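Local coordinates for aminomethyltransferase (Bartonella henselae, PDB 3GIR), which belongs to the glycine cleavage T-protein family and combines a folate-binding-type domain with a C-terminal barrel domain, at residues M57-P62 with V246-R251; G64-H69 with G341-S346. All coordinates share one frame; numbering follows the deposited sequence.

Contact 1 of 2, residues M57-P62 with V246-R251; sequences MPLTYP and VGLAAR
Two backbone hydrogen bonds join Pro58 and Leu59, at the end of a strand, to the first turn of a helix. Leu248 N donates to Pro58 O (2.9 Å), and Ala249 N donates to Leu59 O (3.0 Å). First-turn amides have no carbonyl of their own helix to bind, so the strand end supplies acceptors to the start of helix 248-257. Gly247, the N-cap residue, lies against the same carbonyls; its CA is 3.4 Å from Pro58 O and makes a CA-H...O contact to Leu59 O.

Water extends the polar network. One molecule donates to Leu59 O (2.7 Å) and accepts from Ala250 N, giving that carbonyl a second hydrogen bond and serving a third helix amide. Another links Val246 O with Tyr61 OH. The Tyr61 ring brings its edge to the Val246-Gly247 peptide, with CE2 3.5 Å from Gly247 N, which lies in the ring plane.

Apolar packing centres on Leu248. Met57, bent at chi2 (-64°) and chi3, touches Leu248 CD1 with CB (3.5 Å), while its methyl CE curls round to Leu248 CD2 (3.9 Å). Leu59 CD2 meets Leu248 CB, nearer the backbone (4.1 Å).

Leu59 and Thr60 both face Lys48 in a classic beta bulge, where strand 55-60 pairs with strand 48-52. Phe52 of that neighbouring strand touches both Met57 and Leu248, and helix 65-74 packs against Val246, Ala249 and Ala250.

Contact 2 of 2, residues G64-H69 with G341-S346; sequences GVLKEH and GGFGPS
His69 turns its CG anti to the backbone N (chi1 -180°), which carries the imidazole out from helix 65-74 to Pro345 and Ser346, while Leu66, one turn earlier with CG anti to its carbonyl carbon (chi1 -58°), brings CD2 up to the same proline. The contact is an interdomain one: a helix N-terminal turn of the folate-binding domain meets the end of strand 334-344 and the turn after it, in the C-terminal barrel domain.

Pro345 is the central piece. Its CD sits over the middle of one His69 ring face, 3.5 Å from the centroid and 5° off the normal, a CH-pi contact. Pro345 CG lies 3.9 Å from Leu66 CD2, and the same methyl approaches Phe343 CD2 at 3.9 Å, the leucine and phenylalanine side chains crossing at about a right angle.

His69 ND1 bonds to Ser253 OG of helix 248-257; with the bond at NE2 this should restrain the ring's rotation about chi2. Glu257 of that helix adds weak hydrogen bonds to His69 NE2 and Ser346 N. At the ring edge, Ser346 OG lies in the imidazole plane, 3.0 Å from His69 NE2 in a bent hydrogen bond.

From the N terminus, strand 55-60 supplies the first half of contact 1, and helix 65-74, a few residues on, supplies that of contact 2. Contact 1 closes a loop of 183 intervening residues within the folate-binding domain when the chain returns at helix 248-257. Contact 2 closes a longer one of 271, reaching the C-terminal barrel domain, and the two loops cross. Their centres lie about 10 Å apart. Glu68 joins them: OE1 probably accepts from Gly247 N and OE2 from Tyr61 N, both at 2.8 Å. Helix 65-74 thus touches contact 1 through Glu68 and the C-terminal domain through Leu66 and His69.

Contact 1 of 2, residues M57-P62 with V246-R251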
loop_
_atom_site.group_PDB
_atom_site.type_symbol
_atom_site.label_atom_id
_atom_site.label_comp_id
_atom_site.label_asym_id
_atom_site.label_seq_id
_atom_site.Cartn_x
_atom_site.Cartn_y
_atom_site.Cartn_z
ATOM N N MET A 57 -16.178 4.320 -3.846
ATOM C CA MET A 57 -15.723 3.353 -2.805
ATOM C C MET A 57 -16.503 3.505 -1.520
ATOM O O MET A 57 -16.894 4.644 -1.187
ATOM C CB MET A 57 -14.235 3.532 -2.513
ATOM C CG MET A 57 -13.305 3.296 -3.673
ATOM S SD MET A 57 -13.347 1.603 -4.264
ATOM C CE MET A 57 -12.387 0.761 -2.952
ATOM N N PRO A 58 -16.661 2.438 -0.760
ATOM C CA PRO A 58 -17.291 2.571 0.545
ATOM C C PRO A 58 -16.303 3.213 1.503
ATOM O O PRO A 58 -15.248 2.636 1.835
ATOM C CB PRO A 58 -17.666 1.100 0.894
ATOM C CG PRO A 58 -16.735 0.244 0.049
ATOM C CD PRO A 58 -16.394 1.030 -1.119
ATOM N N LEU A 59 -16.603 4.432 1.953
ATOM C CA LEU A 59 -15.714 5.115 2.931
ATOM C C LEU A 59 -15.907 4.628 4.356
ATOM O O LEU A 59 -14.950 4.564 5.138
ATOM C CB LEU A 59 -15.958 6.640 2.919
ATOM C CG LEU A 59 -15.796 7.276 1.538
ATOM C CD1 LEU A 59 -15.951 8.836 1.656
ATOM C CD2 LEU A 59 -14.476 6.904 0.787
ATOM N N THR A 60 -17.158 4.313 4.703
ATOM C CA THR A 60 -17.491 3.819 6.019
ATOM C C THR A 60 -18.816 3.083 5.945
ATOM O O THR A 60 -19.502 3.172 4.919
ATOM C CB THR A 60 -17.485 4.948 7.052
ATOM O OG1 THR A 60 -17.686 4.426 8.379
ATOM C CG2 THR A 60 -18.526 6.005 6.746
ATOM N N TYR A 61 -19.036 2.273 6.975
ATOM C CA TYR A 61 -20.251 1.489 7.137
ATOM C C TYR A 61 -20.940 1.943 8.415
ATOM O O TYR A 61 -20.431 2.791 9.173
ATOM C CB TYR A 61 -19.888 0.035 7.160
ATOM C CG TYR A 61 -19.330 -0.470 5.854
ATOM C CD1 TYR A 61 -20.127 -1.091 4.899
ATOM C CD2 TYR A 61 -17.979 -0.354 5.603
ATOM C CE1 TYR A 61 -19.574 -1.619 3.750
ATOM C CE2 TYR A 61 -17.424 -0.849 4.443
ATOM C CZ TYR A 61 -18.204 -1.512 3.537
ATOM O OH TYR A 61 -17.611 -1.985 2.367
ATOM N N PRO A 62 -22.135 1.416 8.676
ATOM C CA PRO A 62 -22.783 1.833 9.939
ATOM C C PRO A 62 -21.974 1.568 11.198
ATOM O O PRO A 62 -22.059 2.377 12.157
ATOM C CB PRO A 62 -24.130 1.088 9.887
ATOM C CG PRO A 62 -24.360 0.940 8.431
ATOM C CD PRO A 62 -23.000 0.587 7.839
ATOM N N VAL A 246 -14.853 -3.259 6.395
ATOM C CA VAL A 246 -14.120 -2.081 6.808
ATOM C C VAL A 246 -14.029 -1.147 5.577
ATOM O O VAL A 246 -13.643 -1.575 4.489
ATOM C CB VAL A 246 -12.787 -2.496 7.364
ATOM C CG1 VAL A 246 -12.009 -1.258 7.840
ATOM C CG2 VAL A 246 -13.029 -3.430 8.527
ATOM N N GLY A 247 -14.312 0.127 5.764
ATOM C CA GLY A 247 -14.296 1.141 4.725
ATOM C C GLY A 247 -12.952 1.792 4.524
ATOM O O GLY A 247 -11.997 1.546 5.267
ATOM N N LEU A 248 -12.865 2.605 3.486
ATOM C CA LEU A 248 -11.589 3.256 3.147
ATOM C C LEU A 248 -11.073 4.170 4.226
ATOM O O LEU A 248 -9.835 4.331 4.348
ATOM C CB LEU A 248 -11.768 4.052 1.838
ATOM C CG LEU A 248 -11.635 3.241 0.540
ATOM C CD1 LEU A 248 -11.421 4.301 -0.564
ATOM C CD2 LEU A 248 -10.667 1.934 0.353
ATOM N N ALA A 249 -11.962 4.817 5.013
ATOM C CA ALA A 249 -11.499 5.709 6.090
ATOM C C ALA A 249 -10.684 4.950 7.127
ATOM O O ALA A 249 -9.573 5.366 7.464
ATOM C CB ALA A 249 -12.613 6.584 6.687
ATOM N N ALA A 250 -11.213 3.813 7.550
ATOM C CA ALA A 250 -10.513 2.981 8.488
ATOM C C ALA A 250 -9.303 2.324 7.836
ATOM O O ALA A 250 -8.301 2.082 8.507
ATOM C CB ALA A 250 -11.480 1.946 9.123
ATOM N N ARG A 251 -9.431 1.908 6.558
ATOM C CA ARG A 251 -8.240 1.428 5.846
ATOM C C ARG A 251 -7.088 2.438 5.952
ATOM O O ARG A 251 -5.932 2.071 6.144
ATOM C CB ARG A 251 -8.555 1.117 4.390
ATOM C CG ARG A 251 -7.401 0.799 3.503
ATOM C CD ARG A 251 -7.878 0.245 2.222
ATOM N NE ARG A 251 -6.936 0.262 1.107
ATOM C CZ ARG A 251 -6.159 -0.748 0.774
ATOM N NH1 ARG A 251 -6.118 -1.835 1.517
ATOM N NH2 ARG A 251 -5.401 -0.643 -0.330
HETATM O O HOH W 1 -14.090 3.409 7.436
HETATM O O HOH W 2 -14.704 -2.509 2.029
#

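Contact 2 of 2, residues G64-H69 with G341-S346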
loop_
_atom_site.group_PDB
_atom_site.type_symbol
_atom_site.label_atom_id
_atom_site.label_comp_id
_atom_site.label_asym_id
_atom_site.label_seq_id
_atom_site.Cartn_x
_atom_site.Cartn_y
_atom_site.Cartn_z
ATOM N N GLY A 64 -18.829 2.203 11.606
ATOM C CA GLY A 64 -18.219 3.517 11.696
ATOM C C GLY A 64 -16.706 3.457 11.699
ATOM O O GLY A 64 -16.090 2.435 12.080
ATOM N N VAL A 65 -16.104 4.575 11.324
ATOM C CA VAL A 65 -14.663 4.609 11.082
ATOM C C VAL A 65 -13.853 4.171 12.316
ATOM O O VAL A 65 -12.835 3.445 12.175
ATOM C CB VAL A 65 -14.244 5.991 10.438
ATOM C CG1 VAL A 65 -14.358 7.172 11.459
ATOM C CG2 VAL A 65 -12.873 5.885 9.792
ATOM N N LEU A 66 -14.255 4.582 13.515
ATOM C CA LEU A 66 -13.546 4.198 14.723
ATOM C C LEU A 66 -13.639 2.690 15.022
ATOM O O LEU A 66 -12.580 2.027 15.201
ATOM C CB LEU A 66 -14.032 5.040 15.909
ATOM C CG LEU A 66 -13.919 6.551 15.811
ATOM C CD1 LEU A 66 -14.605 7.221 17.062
ATOM C CD2 LEU A 66 -12.459 6.975 15.656
ATOM N N LYS A 67 -14.845 2.159 15.079
ATOM C CA LYS A 67 -15.070 0.776 15.452
ATOM C C LYS A 67 -14.605 -0.185 14.334
ATOM O O LYS A 67 -14.187 -1.306 14.603
ATOM C CB LYS A 67 -16.487 0.482 15.910
ATOM C CG LYS A 67 -16.826 1.061 17.311
ATOM C CD LYS A 67 -18.231 0.799 17.681
ATOM C CE LYS A 67 -18.506 1.356 19.099
ATOM N NZ LYS A 67 -20.006 1.492 19.271
ATOM N N GLU A 68 -14.608 0.248 13.095
ATOM C CA GLU A 68 -14.119 -0.590 11.990
ATOM C C GLU A 68 -12.602 -0.775 12.134
ATOM O O GLU A 68 -12.031 -1.862 11.982
ATOM C CB GLU A 68 -14.443 0.069 10.607
ATOM C CG GLU A 68 -15.896 0.023 10.198
ATOM C CD GLU A 68 -16.260 0.998 9.056
ATOM O OE1 GLU A 68 -15.488 1.166 8.110
ATOM O OE2 GLU A 68 -17.346 1.577 9.097
ATOM N N HIS A 69 -11.919 0.340 12.423
ATOM C CA HIS A 69 -10.494 0.291 12.729
ATOM C C HIS A 69 -10.184 -0.652 13.871
ATOM O O HIS A 69 -9.339 -1.590 13.780
ATOM C CB HIS A 69 -9.988 1.723 12.981
ATOM C CG HIS A 69 -8.524 1.809 13.308
ATOM N ND1 HIS A 69 -7.619 2.463 12.500
ATOM C CD2 HIS A 69 -7.823 1.331 14.369
ATOM C CE1 HIS A 69 -6.417 2.373 13.046
ATOM N NE2 HIS A 69 -6.504 1.672 14.176
ATOM N N GLY A 341 -2.743 12.348 7.287
ATOM C CA GLY A 341 -3.060 12.607 8.679
ATOM C C GLY A 341 -4.442 12.188 9.051
ATOM O O GLY A 341 -5.366 12.334 8.220
ATOM N N GLY A 342 -4.613 11.702 10.278
ATOM C CA GLY A 342 -5.924 11.361 10.801
ATOM C C GLY A 342 -5.867 10.951 12.259
ATOM O O GLY A 342 -4.837 11.002 12.883
ATOM N N PHE A 343 -7.003 10.584 12.826
ATOM C CA PHE A 343 -7.039 10.050 14.166
ATOM C C PHE A 343 -6.727 8.578 14.122
ATOM O O PHE A 343 -7.352 7.832 13.340
ATOM C CB PHE A 343 -8.384 10.299 14.811
ATOM C CG PHE A 343 -8.445 9.878 16.251
ATOM C CD1 PHE A 343 -7.917 10.685 17.245
ATOM C CD2 PHE A 343 -9.070 8.691 16.613
ATOM C CE1 PHE A 343 -7.962 10.269 18.560
ATOM C CE2 PHE A 343 -9.147 8.302 17.901
ATOM C CZ PHE A 343 -8.557 9.079 18.866
ATOM N N GLY A 344 -5.751 8.128 14.909
ATOM C CA GLY A 344 -5.481 6.687 14.996
ATOM C C GLY A 344 -6.099 6.104 16.248
ATOM O O GLY A 344 -5.601 6.374 17.336
ATOM N N PRO A 345 -7.155 5.313 16.147
ATOM C CA PRO A 345 -7.817 4.829 17.371
ATOM C C PRO A 345 -6.967 3.888 18.223
ATOM O O PRO A 345 -7.193 3.774 19.449
ATOM C CB PRO A 345 -9.041 4.081 16.829
ATOM C CG PRO A 345 -9.304 4.736 15.530
ATOM C CD PRO A 345 -7.967 4.992 14.955
ATOM N N SER A 346 -6.025 3.194 17.601
ATOM C CA SER A 346 -5.132 2.272 18.339
ATOM C C SER A 346 -4.064 3.077 19.046
ATOM O O SER A 346 -3.810 2.864 20.232
ATOM C CB SER A 346 -4.534 1.185 17.478
ATOM O OG SER A 346 -5.528 0.489 16.809
#